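PDB 6KBY: beta-lactamase from Klebsiella pneumoniae, which probably hydrolyses beta-lactam antibiotics to substituted beta-amino acids, and is seen here with adenosine monophosphate bound in its active-site pocket. Local coordinates for residues A[122-127]-A[138-143]; A[98-103]-A[164-169]; A[79-84]-A[275-280]. One frame throughout, in Å; residues are numbered along the deposited sequence.

Overall arrangement
The three contacts illustrate how a class C beta-lactamase gathers chain segments around its helical region, by loops set one within another. From the N terminus, helix 72-86 supplies 79-84, which meets its partner 275-280 only after 190 residues; contact 3 thus closes the widest loop and joins a core helix to a turn of the antiparallel sheet. Within that span, contact 2 ties 98-103 to 164-169 on helix 158-171. Innermost, contact 1 brings 122-127, at the pocket rim, against helix 134-143. None of the loops cross. Contact 2 stands in the middle, with Leu-103 packing on Leu-141 of contact 1 and Ala-168 on Ala-81 of contact 3, whereas contacts 1 and 3 do not touch.

Contact 1 (A[122-127]-A[138-143]); sequences GLQLFM and MAYLKA. With AMP (adenosine monophosphate), chain B.
Leu-123, in an irregular loop, faces Leu-141 on the last turns of helix 134-143, and their CA atoms, 9.4 Å apart, mark the closest backbone approach. Methyl meets methyl where Leu-123 CD2 lies 4.3 Å from Leu-141 CD2, and Leu-163 of helix 158-171 touches both leucines. The carboxamide of Gln-124 crosses the end of Tyr-140 with amide and ring planes 67° apart; OE1 of Gln-124 is 3.6 Å from OH of Tyr-140, too loose to count as a hydrogen bond. With CG set between backbone N and carbonyl carbon (chi1 68°) and the chain extended beyond, the amide's other end folds back on its own loop: Gln-124 NE2 gives Phe-126 O a 2.8 Å bond, with an N-H...O angle of 166° and the acceptor lying in the amide plane. This loop borders the active site of the class C fold. Its Gln-124 and Leu-125 carbonyls are bonded to the side chains of Ser-157 and Asn-158, beside the AMP-binding Tyr-156. Phe-126 turns an edge to the nucleotide, its CD1 3.3 Å from AMP N7, while Leu-125 CG sits 3.7 Å above the centre of one ring face.

Contact 2 (A[98-103]-A[164-169]); sequences HYVPEL and LGMIAA
The short helix 96-99 and the 3-10 turn that follows it lie against helix 158-171, a small apolar interface in the helical part of the class C beta-lactamase fold, away from the nucleotide site. Tyr-99 and Ile-167 come closest in the backbone, with CA atoms 6.6 Å apart, near enough for Tyr-99 to make contact already through its CB. Ile-167 divides its two branches between neighbouring residues: CG2 reaches Tyr-99 CB at 3.8 Å and stands obliquely to the ring, while CG1 meets Val-100 CG2 at 3.8 Å. The same valine methyl also receives Met-166. That chain runs out extended and bends at its last torsion (chi3 84°), which swings CE back to 3.8 Å from Val-100 CG2. In each pair the side chains cross nearly at right angles. His-98 CD2 covers one face of the Tyr-99 ring, 3.5 Å above its centre, and the tyrosine hydroxyl is bonded to Ser-91 N. Around this interface, Met-138 of helix 134-143 touches Val-100, Val-113 of helix 113-117 touches Tyr-99, and on helix 158-171 Ala-168 packs against helix 72-86.

Contact 3 (A[79-84]-A[275-280]); sequences TLASYA and QDLMWE
Leu-277 projects from a tight turn toward regular helix at Ser-82, with Ser-82 CA and Leu-277 CA 8.2 Å apart, a separation that the leucine side chain spans. The turn joins the antiparallel strands 273-275 and 280-283 as a beta hairpin. Asp-276 N bonds to Trp-279 O, and a weak bond from Trp-279 N to Leu-277 O makes a classic gamma turn centred on Met-278, whose phi is 67°. With CG roughly opposite the backbone N (chi1 -152°), Leu-277 carries the apolar contact through one methyl: CD2 lies 4.3 Å from Ala-81 CB and 4.4 Å from Ser-82 CB, beside the helix surface. The second link is polar and runs through a single water. Trp-279 NE1 donates to this water at 2.9 Å, the water sitting in the indole plane at the ring edge, and the water in turn donates to Thr-79 OG1, also at 2.9 Å. A buried indole N-H is thereby satisfied across the interface, while the threonine hydroxyl is also bonded to Thr-75 O one helical turn back. Within the hairpin, Gln-275 steadies the bend: its NE2 reaches Asp-276 O at 3.0 Å with a nearly straight N-H...O angle of 170°, though it arrives from above the carbonyl plane, and Arg-154 holds OE1. Trp-279 is flanked by edge-to-face rings of His-264 and Phe-334. Helix 72-86 also packs against helix 158-171, where Leu-164 and Ala-168 touch Ala-81, and helix 255-262, where Ala-259 O is bonded to the Ser-82 hydroxyl.

Contact 1 (A[122-127]-A[138-143])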
# COMPACT_ATOMS: atom_id res chain seq x y z
N GLY A 122 7.16 4.78 -17.03
CA GLY A 122 6.39 5.61 -17.93
C GLY A 122 5.05 5.05 -18.34
O GLY A 122 4.31 5.72 -19.06
N LEU A 123 4.73 3.82 -17.95
CA LEU A 123 3.39 3.30 -18.15
C LEU A 123 2.38 4.21 -17.46
O LEU A 123 2.64 4.75 -16.38
CB LEU A 123 3.27 1.88 -17.59
CG LEU A 123 3.87 0.78 -18.47
CD1 LEU A 123 4.12 -0.46 -17.64
CD2 LEU A 123 2.95 0.48 -19.64
N GLN A 124 1.21 4.36 -18.09
CA GLN A 124 0.19 5.26 -17.59
C GLN A 124 -0.45 4.71 -16.31
O GLN A 124 -0.25 3.56 -15.91
CB GLN A 124 -0.87 5.50 -18.66
CG GLN A 124 -1.71 4.28 -18.96
CD GLN A 124 -2.59 4.49 -20.17
OE1 GLN A 124 -2.15 5.06 -21.17
NE2 GLN A 124 -3.83 4.03 -20.09
N LEU A 125 -1.30 5.54 -15.71
CA LEU A 125 -1.90 5.20 -14.43
C LEU A 125 -2.81 3.99 -14.53
O LEU A 125 -2.69 3.04 -13.74
CB LEU A 125 -2.67 6.42 -13.90
CG LEU A 125 -3.43 6.24 -12.59
CD1 LEU A 125 -2.53 5.69 -11.50
CD2 LEU A 125 -4.04 7.56 -12.17
N PHE A 126 -3.76 4.00 -15.47
CA PHE A 126 -4.82 3.00 -15.52
C PHE A 126 -4.66 2.06 -16.71
O PHE A 126 -4.38 2.49 -17.83
CB PHE A 126 -6.19 3.68 -15.64
CG PHE A 126 -6.57 4.48 -14.43
CD1 PHE A 126 -6.70 3.87 -13.19
CD2 PHE A 126 -6.80 5.84 -14.52
CE1 PHE A 126 -7.05 4.60 -12.07
CE2 PHE A 126 -7.15 6.58 -13.41
CZ PHE A 126 -7.27 5.96 -12.18
N MET A 127 -4.88 0.77 -16.45
CA MET A 127 -4.99 -0.20 -17.52
C MET A 127 -6.10 0.22 -18.49
O MET A 127 -7.20 0.57 -18.04
CB MET A 127 -5.37 -1.56 -16.92
CG MET A 127 -5.37 -2.70 -17.91
SD MET A 127 -3.70 -3.21 -18.35
CE MET A 127 -3.18 -3.96 -16.81
N MET A 138 -0.79 -8.53 -23.61
CA MET A 138 0.52 -8.64 -24.26
C MET A 138 0.57 -7.85 -25.56
O MET A 138 1.61 -7.28 -25.89
CB MET A 138 0.88 -10.11 -24.49
CG MET A 138 1.15 -10.88 -23.21
SD MET A 138 2.56 -10.24 -22.28
CE MET A 138 2.46 -11.25 -20.80
N ALA A 139 -0.54 -7.80 -26.30
CA ALA A 139 -0.56 -6.99 -27.52
C ALA A 139 -0.37 -5.51 -27.20
O ALA A 139 0.37 -4.81 -27.89
CB ALA A 139 -1.87 -7.22 -28.27
N TYR A 140 -1.01 -5.03 -26.13
CA TYR A 140 -0.83 -3.64 -25.72
C TYR A 140 0.61 -3.38 -25.31
O TYR A 140 1.23 -2.40 -25.74
CB TYR A 140 -1.79 -3.32 -24.57
CG TYR A 140 -1.57 -1.94 -23.99
CD1 TYR A 140 -2.02 -0.81 -24.65
CD2 TYR A 140 -0.92 -1.77 -22.77
CE1 TYR A 140 -1.81 0.45 -24.13
CE2 TYR A 140 -0.71 -0.51 -22.24
CZ TYR A 140 -1.16 0.60 -22.93
OH TYR A 140 -0.96 1.86 -22.42
N LEU A 141 1.17 -4.26 -24.47
CA LEU A 141 2.52 -4.05 -23.97
C LEU A 141 3.56 -4.12 -25.08
O LEU A 141 4.55 -3.39 -25.04
CB LEU A 141 2.83 -5.06 -22.87
CG LEU A 141 1.98 -4.94 -21.60
CD1 LEU A 141 2.31 -6.08 -20.65
CD2 LEU A 141 2.19 -3.59 -20.93
N LYS A 142 3.34 -4.97 -26.09
CA LYS A 142 4.26 -5.04 -27.23
C LYS A 142 4.21 -3.77 -28.07
O LYS A 142 5.21 -3.41 -28.71
CB LYS A 142 3.95 -6.24 -28.11
CG LYS A 142 4.34 -7.59 -27.53
CD LYS A 142 3.96 -8.71 -28.49
CE LYS A 142 3.94 -10.06 -27.79
NZ LYS A 142 3.42 -11.12 -28.68
N ALA A 143 3.07 -3.09 -28.12
CA ALA A 143 2.91 -1.90 -28.94
C ALA A 143 3.23 -0.61 -28.19
O ALA A 143 3.34 0.45 -28.82
CB ALA A 143 1.48 -1.83 -29.49
P AMP B . -4.42 3.40 -5.40
O1P AMP B . -5.45 3.20 -4.33
O2P AMP B . -3.66 4.71 -5.42
O5' AMP B . -5.05 3.11 -6.82
C5' AMP B . -5.83 1.94 -7.04
C4' AMP B . -7.29 2.26 -7.21
O4' AMP B . -7.50 2.96 -8.46
C3' AMP B . -8.21 1.05 -7.29
O3' AMP B . -8.56 0.54 -6.01
C2' AMP B . -9.39 1.58 -8.09
O2' AMP B . -10.24 2.37 -7.27
C1' AMP B . -8.68 2.50 -9.08
N9 AMP B . -8.30 1.78 -10.31
C8 AMP B . -7.04 1.48 -10.70
N7 AMP B . -7.03 0.81 -11.88
C5 AMP B . -8.32 0.67 -12.26
C6 AMP B . -9.02 0.06 -13.41
N6 AMP B . -8.33 -0.55 -14.40
N1 AMP B . -10.37 0.12 -13.43
C2 AMP B . -11.07 0.71 -12.44
N3 AMP B . -10.50 1.29 -11.37
C4 AMP B . -9.15 1.30 -11.23

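Contact 2 (A[98-103]-A[164-169])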
# COMPACT_ATOMS: atom_id res chain seq x y z
N HIS A 98 13.60 -9.46 -20.12
CA HIS A 98 14.38 -10.60 -19.65
C HIS A 98 13.49 -11.64 -18.99
O HIS A 98 13.68 -12.85 -19.19
CB HIS A 98 15.47 -10.13 -18.68
CG HIS A 98 16.28 -11.24 -18.11
ND1 HIS A 98 17.28 -11.88 -18.83
CD2 HIS A 98 16.25 -11.85 -16.90
CE1 HIS A 98 17.82 -12.82 -18.08
NE2 HIS A 98 17.21 -12.83 -16.91
N TYR A 99 12.52 -11.20 -18.20
CA TYR A 99 11.63 -12.10 -17.48
C TYR A 99 10.33 -12.41 -18.20
O TYR A 99 9.68 -13.41 -17.86
CB TYR A 99 11.31 -11.54 -16.08
CG TYR A 99 12.52 -11.48 -15.21
CD1 TYR A 99 13.10 -12.64 -14.71
CD2 TYR A 99 13.12 -10.27 -14.89
CE1 TYR A 99 14.23 -12.60 -13.93
CE2 TYR A 99 14.25 -10.22 -14.10
CZ TYR A 99 14.80 -11.39 -13.63
OH TYR A 99 15.92 -11.34 -12.84
N VAL A 100 9.93 -11.58 -19.15
CA VAL A 100 8.69 -11.78 -19.90
C VAL A 100 9.09 -11.92 -21.36
O VAL A 100 9.07 -10.93 -22.11
CB VAL A 100 7.71 -10.62 -19.68
CG1 VAL A 100 6.36 -10.94 -20.30
CG2 VAL A 100 7.57 -10.31 -18.19
N PRO A 101 9.48 -13.12 -21.81
CA PRO A 101 10.11 -13.25 -23.13
C PRO A 101 9.23 -12.83 -24.30
O PRO A 101 9.77 -12.44 -25.34
CB PRO A 101 10.49 -14.74 -23.21
CG PRO A 101 10.53 -15.20 -21.78
CD PRO A 101 9.48 -14.39 -21.07
N GLU A 102 7.91 -12.89 -24.15
CA GLU A 102 7.02 -12.40 -25.20
C GLU A 102 7.27 -10.94 -25.52
O GLU A 102 6.99 -10.50 -26.64
CB GLU A 102 5.56 -12.57 -24.78
CG GLU A 102 5.19 -13.94 -24.25
CD GLU A 102 5.16 -13.99 -22.73
OE1 GLU A 102 6.25 -14.04 -22.11
OE2 GLU A 102 4.05 -13.97 -22.14
N LEU A 103 7.81 -10.17 -24.57
CA LEU A 103 8.07 -8.75 -24.76
C LEU A 103 9.47 -8.46 -25.28
O LEU A 103 9.82 -7.28 -25.43
CB LEU A 103 7.83 -8.00 -23.44
CG LEU A 103 6.41 -8.15 -22.88
CD1 LEU A 103 6.22 -7.33 -21.61
CD2 LEU A 103 5.37 -7.77 -23.93
N LEU A 164 5.22 -5.74 -12.00
CA LEU A 164 6.10 -6.08 -10.88
C LEU A 164 5.64 -7.36 -10.19
O LEU A 164 6.44 -8.29 -9.97
CB LEU A 164 6.14 -4.93 -9.88
CG LEU A 164 7.00 -5.15 -8.64
CD1 LEU A 164 8.48 -5.10 -9.00
CD2 LEU A 164 6.64 -4.13 -7.56
N GLY A 165 4.36 -7.43 -9.83
CA GLY A 165 3.86 -8.60 -9.14
C GLY A 165 3.82 -9.83 -10.02
O GLY A 165 4.11 -10.94 -9.57
N MET A 166 3.45 -9.65 -11.28
CA MET A 166 3.41 -10.76 -12.23
C MET A 166 4.79 -11.39 -12.38
O MET A 166 4.93 -12.62 -12.36
CB MET A 166 2.89 -10.25 -13.57
CG MET A 166 2.71 -11.29 -14.66
SD MET A 166 2.36 -10.50 -16.24
CE MET A 166 4.02 -10.12 -16.79
N ILE A 167 5.81 -10.55 -12.55
CA ILE A 167 7.18 -11.05 -12.70
C ILE A 167 7.64 -11.74 -11.43
O ILE A 167 8.26 -12.80 -11.47
CB ILE A 167 8.10 -9.88 -13.09
CG1 ILE A 167 7.83 -9.45 -14.54
CG2 ILE A 167 9.56 -10.25 -12.91
CD1 ILE A 167 8.45 -8.11 -14.89
N ALA A 168 7.35 -11.13 -10.28
CA ALA A 168 7.75 -11.73 -9.01
C ALA A 168 7.14 -13.12 -8.84
O ALA A 168 7.84 -14.07 -8.49
CB ALA A 168 7.34 -10.82 -7.86
N ALA A 169 5.84 -13.24 -9.09
CA ALA A 169 5.18 -14.53 -8.91
C ALA A 169 5.75 -15.57 -9.87
O ALA A 169 6.05 -16.70 -9.48
CB ALA A 169 3.67 -14.39 -9.10

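Contact 3 (A[79-84]-A[275-280])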
# COMPACT_ATOMS: atom_id res chain seq x y z
N THR A 79 6.62 -6.33 -1.76
CA THR A 79 7.16 -7.29 -0.81
C THR A 79 7.41 -8.63 -1.48
O THR A 79 8.43 -9.28 -1.24
CB THR A 79 6.25 -7.42 0.41
OG1 THR A 79 6.11 -6.14 1.05
CG2 THR A 79 6.83 -8.40 1.42
N LEU A 80 6.50 -9.05 -2.37
CA LEU A 80 6.71 -10.29 -3.10
C LEU A 80 7.92 -10.21 -4.02
O LEU A 80 8.72 -11.15 -4.07
CB LEU A 80 5.45 -10.66 -3.89
CG LEU A 80 5.52 -12.06 -4.52
CD1 LEU A 80 5.44 -13.15 -3.45
CD2 LEU A 80 4.44 -12.24 -5.57
N ALA A 81 8.07 -9.11 -4.75
CA ALA A 81 9.25 -8.95 -5.60
C ALA A 81 10.53 -8.95 -4.78
O ALA A 81 11.54 -9.54 -5.18
CB ALA A 81 9.13 -7.66 -6.42
N SER A 82 10.50 -8.29 -3.62
CA SER A 82 11.66 -8.27 -2.75
C SER A 82 11.96 -9.66 -2.21
O SER A 82 13.13 -10.06 -2.12
CB SER A 82 11.40 -7.28 -1.61
OG SER A 82 12.54 -7.14 -0.80
N TYR A 83 10.92 -10.43 -1.88
CA TYR A 83 11.11 -11.81 -1.45
C TYR A 83 11.74 -12.65 -2.55
O TYR A 83 12.68 -13.41 -2.30
CB TYR A 83 9.77 -12.38 -1.00
CG TYR A 83 9.82 -13.82 -0.53
CD1 TYR A 83 10.40 -14.15 0.68
CD2 TYR A 83 9.26 -14.83 -1.29
CE1 TYR A 83 10.44 -15.46 1.12
CE2 TYR A 83 9.30 -16.15 -0.86
CZ TYR A 83 9.88 -16.45 0.34
OH TYR A 83 9.92 -17.76 0.78
N ALA A 84 11.26 -12.49 -3.78
CA ALA A 84 11.89 -13.19 -4.90
C ALA A 84 13.34 -12.77 -5.06
O ALA A 84 14.21 -13.60 -5.36
CB ALA A 84 11.10 -12.92 -6.18
N GLN A 275 11.21 7.55 -3.41
CA GLN A 275 10.45 6.41 -3.90
C GLN A 275 11.25 5.14 -3.60
O GLN A 275 12.36 4.96 -4.11
CB GLN A 275 10.20 6.54 -5.39
CG GLN A 275 9.46 5.35 -5.99
CD GLN A 275 8.04 5.24 -5.47
OE1 GLN A 275 7.21 6.13 -5.68
NE2 GLN A 275 7.76 4.15 -4.77
N ASP A 276 10.68 4.29 -2.73
CA ASP A 276 11.23 2.98 -2.43
C ASP A 276 10.59 1.96 -3.37
O ASP A 276 10.08 2.32 -4.43
CB ASP A 276 10.98 2.62 -0.96
CG ASP A 276 11.46 3.68 0.04
OD1 ASP A 276 12.26 4.59 -0.27
OD2 ASP A 276 10.98 3.56 1.20
N LEU A 277 10.60 0.68 -3.01
CA LEU A 277 9.90 -0.33 -3.81
C LEU A 277 8.44 -0.26 -3.37
O LEU A 277 8.03 -0.84 -2.36
CB LEU A 277 10.50 -1.72 -3.62
CG LEU A 277 10.33 -2.62 -4.85
CD1 LEU A 277 11.18 -2.14 -6.02
CD2 LEU A 277 10.66 -4.07 -4.52
N MET A 278 7.66 0.52 -4.14
CA MET A 278 6.27 0.87 -3.87
C MET A 278 6.05 1.76 -2.64
O MET A 278 5.32 2.75 -2.74
CB MET A 278 5.34 -0.34 -3.89
CG MET A 278 5.22 -0.95 -5.29
SD MET A 278 4.40 0.18 -6.42
CE MET A 278 5.14 -0.31 -7.99
N TRP A 279 6.65 1.44 -1.49
CA TRP A 279 6.59 2.37 -0.36
C TRP A 279 7.19 3.72 -0.77
O TRP A 279 8.06 3.79 -1.64
CB TRP A 279 7.36 1.83 0.85
CG TRP A 279 6.75 0.65 1.50
CD1 TRP A 279 7.20 -0.63 1.45
CD2 TRP A 279 5.58 0.64 2.32
NE1 TRP A 279 6.38 -1.45 2.18
CE2 TRP A 279 5.38 -0.69 2.73
CE3 TRP A 279 4.67 1.62 2.74
CZ2 TRP A 279 4.31 -1.06 3.55
CZ3 TRP A 279 3.62 1.25 3.56
CH2 TRP A 279 3.44 -0.08 3.95
N GLU A 280 6.72 4.78 -0.11
CA GLU A 280 7.22 6.13 -0.31
C GLU A 280 7.62 6.67 1.05
O GLU A 280 6.97 6.37 2.06
CB GLU A 280 6.11 7.00 -0.90
CG GLU A 280 5.58 6.45 -2.22
CD GLU A 280 4.22 7.01 -2.61
OE1 GLU A 280 3.73 7.94 -1.93
OE2 GLU A 280 3.63 6.51 -3.59
O HOH W 1 6.36 -4.18 3.16